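Local coordinates for protein glycosyl hydrolase family 10 (Prevotella bryantii, PDB 4MGQ) that is the carbohydrate-binding domain of a probable endo-1,4-beta-xylanase, an enzyme inferred to cleave internal xylosidic linkages of xylan, and carries a bound calcium ion, at residues Val63-Gln73 and Glu94-Glu105. Residues are numbered along the deposited sequence; the frame is centred on the assembly and turned at random.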
# COMPACT_ATOMS: atom_id res chain seq x y z
N VAL A 63 10.77 0.54 1.72
CA VAL A 63 9.53 1.29 1.89
C VAL A 63 9.09 1.13 3.33
O VAL A 63 8.75 0.03 3.79
CB VAL A 63 8.42 0.82 0.93
CG1 VAL A 63 7.16 1.63 1.18
CG2 VAL A 63 8.87 0.99 -0.53
N THR A 64 9.12 2.24 4.06
CA THR A 64 8.80 2.23 5.49
C THR A 64 7.30 2.38 5.72
O THR A 64 6.65 3.25 5.14
CB THR A 64 9.55 3.38 6.20
OG1 THR A 64 10.95 3.17 6.03
CG2 THR A 64 9.22 3.41 7.67
N VAL A 65 6.76 1.50 6.57
CA VAL A 65 5.35 1.56 6.97
C VAL A 65 5.23 1.59 8.49
O VAL A 65 5.69 0.68 9.16
CB VAL A 65 4.53 0.36 6.43
CG1 VAL A 65 3.07 0.51 6.83
CG2 VAL A 65 4.65 0.24 4.90
N TRP A 66 4.64 2.66 9.03
CA TRP A 66 4.40 2.74 10.47
C TRP A 66 2.91 2.66 10.76
O TRP A 66 2.16 3.55 10.37
CB TRP A 66 4.93 4.06 11.07
CG TRP A 66 6.40 4.29 10.94
CD1 TRP A 66 7.40 3.35 10.89
CD2 TRP A 66 7.05 5.56 10.85
NE1 TRP A 66 8.63 3.97 10.77
CE2 TRP A 66 8.43 5.32 10.74
CE3 TRP A 66 6.58 6.88 10.84
CZ2 TRP A 66 9.36 6.36 10.63
CZ3 TRP A 66 7.50 7.91 10.74
CH2 TRP A 66 8.87 7.64 10.62
N PRO A 67 2.48 1.59 11.44
CA PRO A 67 1.09 1.54 11.93
C PRO A 67 0.86 2.62 12.98
O PRO A 67 1.78 2.94 13.72
CB PRO A 67 0.98 0.15 12.55
CG PRO A 67 2.08 -0.66 11.89
CD PRO A 67 3.21 0.35 11.75
N GLN A 68 -0.35 3.16 13.06
CA GLN A 68 -0.60 4.29 13.94
C GLN A 68 -1.94 4.19 14.64
O GLN A 68 -2.96 3.94 14.01
CB GLN A 68 -0.55 5.59 13.13
CG GLN A 68 -0.92 6.83 13.95
CD GLN A 68 0.26 7.38 14.74
OE1 GLN A 68 1.37 7.53 14.20
NE2 GLN A 68 0.02 7.70 16.02
N GLY A 69 -1.92 4.39 15.96
CA GLY A 69 -3.13 4.59 16.74
C GLY A 69 -2.93 5.82 17.60
O GLY A 69 -2.46 6.85 17.11
N ASP A 70 -3.25 5.73 18.88
CA ASP A 70 -2.93 6.83 19.78
C ASP A 70 -1.41 6.99 19.89
O ASP A 70 -0.92 8.09 20.12
CB ASP A 70 -3.57 6.63 21.14
CG ASP A 70 -5.06 6.97 21.12
OD1 ASP A 70 -5.45 7.94 20.42
OD2 ASP A 70 -5.83 6.27 21.81
N ALA A 71 -0.67 5.90 19.72
CA ALA A 71 0.78 5.98 19.60
C ALA A 71 1.21 5.42 18.24
O ALA A 71 0.45 4.69 17.61
CB ALA A 71 1.47 5.21 20.73
N THR A 72 2.40 5.78 17.80
CA THR A 72 2.94 5.25 16.56
C THR A 72 3.71 3.97 16.84
O THR A 72 4.42 3.88 17.84
CB THR A 72 3.88 6.27 15.86
OG1 THR A 72 3.24 7.55 15.78
CG2 THR A 72 4.24 5.78 14.48
N GLN A 73 3.56 2.96 15.99
CA GLN A 73 4.36 1.75 16.14
C GLN A 73 5.50 1.76 15.14
O GLN A 73 5.28 1.58 13.94
CB GLN A 73 3.49 0.50 15.97
CG GLN A 73 4.26 -0.78 16.27
CD GLN A 73 3.35 -1.98 16.52
OE1 GLN A 73 2.38 -1.89 17.27
NE2 GLN A 73 3.70 -3.12 15.92
N GLU A 94 3.25 -8.04 14.73
CA GLU A 94 2.29 -8.04 15.82
C GLU A 94 1.95 -6.63 16.26
O GLU A 94 2.84 -5.83 16.55
CB GLU A 94 2.84 -8.83 17.01
CG GLU A 94 1.91 -8.83 18.22
CD GLU A 94 2.56 -9.41 19.47
OE1 GLU A 94 3.67 -9.97 19.38
OE2 GLU A 94 1.96 -9.28 20.55
N ALA A 95 0.66 -6.31 16.30
CA ALA A 95 0.21 -5.04 16.84
C ALA A 95 0.52 -5.00 18.33
O ALA A 95 0.27 -5.97 19.04
CB ALA A 95 -1.28 -4.84 16.59
N LYS A 96 1.07 -3.88 18.80
CA LYS A 96 1.38 -3.76 20.22
C LYS A 96 0.40 -2.83 20.94
O LYS A 96 0.54 -2.56 22.13
CB LYS A 96 2.81 -3.24 20.42
CG LYS A 96 3.88 -4.06 19.72
CD LYS A 96 3.96 -5.48 20.26
CE LYS A 96 5.15 -6.22 19.65
NZ LYS A 96 5.23 -7.64 20.06
N SER A 97 -0.59 -2.35 20.19
CA SER A 97 -1.63 -1.46 20.71
C SER A 97 -2.75 -1.44 19.68
O SER A 97 -2.64 -2.08 18.64
CB SER A 97 -1.10 -0.05 20.95
OG SER A 97 -0.78 0.60 19.73
N ALA A 98 -3.82 -0.72 19.97
CA ALA A 98 -4.89 -0.55 18.99
C ALA A 98 -4.43 0.41 17.89
O ALA A 98 -4.10 1.56 18.18
CB ALA A 98 -6.16 -0.04 19.65
N LEU A 99 -4.40 -0.06 16.65
CA LEU A 99 -3.89 0.73 15.54
C LEU A 99 -4.96 0.89 14.47
O LEU A 99 -5.62 -0.08 14.10
CB LEU A 99 -2.64 0.06 14.94
CG LEU A 99 -1.53 -0.25 15.94
CD1 LEU A 99 -0.66 -1.40 15.45
CD2 LEU A 99 -0.69 1.00 16.20
N LYS A 100 -5.15 2.11 13.97
CA LYS A 100 -6.24 2.36 13.03
C LYS A 100 -5.79 2.80 11.64
O LYS A 100 -6.61 2.91 10.73
CB LYS A 100 -7.19 3.40 13.61
CG LYS A 100 -6.64 4.79 13.63
CD LYS A 100 -7.72 5.83 13.97
CE LYS A 100 -8.36 5.53 15.32
NZ LYS A 100 -7.36 5.42 16.43
N GLN A 101 -4.49 3.06 11.47
CA GLN A 101 -3.98 3.60 10.21
C GLN A 101 -2.61 3.00 9.85
O GLN A 101 -1.81 2.72 10.74
CB GLN A 101 -3.88 5.12 10.30
CG GLN A 101 -3.42 5.81 9.02
CD GLN A 101 -3.37 7.32 9.14
OE1 GLN A 101 -2.62 7.87 9.94
NE2 GLN A 101 -4.19 8.00 8.35
N LEU A 102 -2.36 2.79 8.56
CA LEU A 102 -1.02 2.47 8.08
C LEU A 102 -0.43 3.71 7.42
O LEU A 102 -1.01 4.24 6.47
CB LEU A 102 -1.03 1.32 7.06
CG LEU A 102 -1.53 -0.03 7.56
CD1 LEU A 102 -1.37 -1.08 6.45
CD2 LEU A 102 -0.81 -0.45 8.81
N ARG A 103 0.72 4.15 7.92
CA ARG A 103 1.42 5.30 7.33
C ARG A 103 2.57 4.82 6.45
O ARG A 103 3.53 4.27 6.97
CB ARG A 103 1.97 6.22 8.43
CG ARG A 103 0.88 6.80 9.35
CD ARG A 103 1.47 7.51 10.58
NE ARG A 103 2.46 8.52 10.19
CZ ARG A 103 3.37 9.01 11.03
NH1 ARG A 103 3.42 8.58 12.29
NH2 ARG A 103 4.25 9.90 10.60
N PHE A 104 2.47 5.04 5.14
CA PHE A 104 3.58 4.78 4.23
C PHE A 104 4.47 6.01 4.22
O PHE A 104 4.06 7.09 3.78
CB PHE A 104 3.08 4.44 2.82
CG PHE A 104 2.41 3.09 2.70
CD1 PHE A 104 1.17 2.85 3.29
CD2 PHE A 104 3.01 2.06 1.96
CE1 PHE A 104 0.55 1.61 3.17
CE2 PHE A 104 2.38 0.81 1.83
CZ PHE A 104 1.16 0.58 2.43
N GLU A 105 5.70 5.86 4.71
CA GLU A 105 6.65 6.97 4.81
C GLU A 105 7.49 7.06 3.55
O GLU A 105 8.43 6.27 3.38
CB GLU A 105 7.53 6.79 6.04
CG GLU A 105 6.73 6.68 7.32
CD GLU A 105 5.94 7.94 7.60
OE1 GLU A 105 6.56 9.03 7.67
OE2 GLU A 105 4.70 7.86 7.71
O HOH W 1 10.16 4.58 2.78
O HOH W 2 -4.56 3.17 20.00
O HOH W 3 -1.46 3.05 19.93
O HOH W 4 1.79 0.07 19.19
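W66 and R103 form a hydrogen-bonded antiparallel pair in the five-stranded sheet that holds strands 61-69 and 99-105. W66 N to R103 O is 2.8 Å. Further along, Q68 O accepts from both K100 N (2.9 Å) and Q101 N (3.1 Å). Two residues facing one make this a classic beta bulge.

The face with W66, Q68, R103 and E105 is polar and aromatic. E105 CG sits over one face of the W66 six-membered ring, 3.6 Å from its centroid, in a CH-pi contact. The E105 chain bends at CB-CG (chi2 -62°), and its carboxylate lies 10° from parallel to the ring. The W66 ring turns its edge, at CE3, to a face of the R103 guanidinium. R103 NH1 donates to Q68 OE1 at 3.0 Å, with the amide and guanidinium planes turned 40° apart. R103 has salt bridges from NH2 to E34 on the adjacent strand and from NE to E105 OE2 (3.4 Å). Y74 meets W66 edge-to-face.

The other face is apolar. V65 CG2 lies over the F104 ring, and P67 CB packs against L99 CD1. F80, on the neighbouring strand of the same sheet, covers V65 and F104. F93 of the other sheet packs on P67.

Past the strand ends, the extended Q73 side chain reaches the backbone of 94-96. OE1 accepts from K96 N at 2.8 Å, and NE2 donates to E94 O at 2.9 Å. Water 4 links OE1 to S97 OG.

The contact thus joins neighbouring strands of a beta-sandwich, as in family 4/9 carbohydrate-binding modules. Both amide ends of buried Q73 are satisfied. The carboxylates of E34 and E105 lie close together, and R103, bridged to both, probably eases their repulsion.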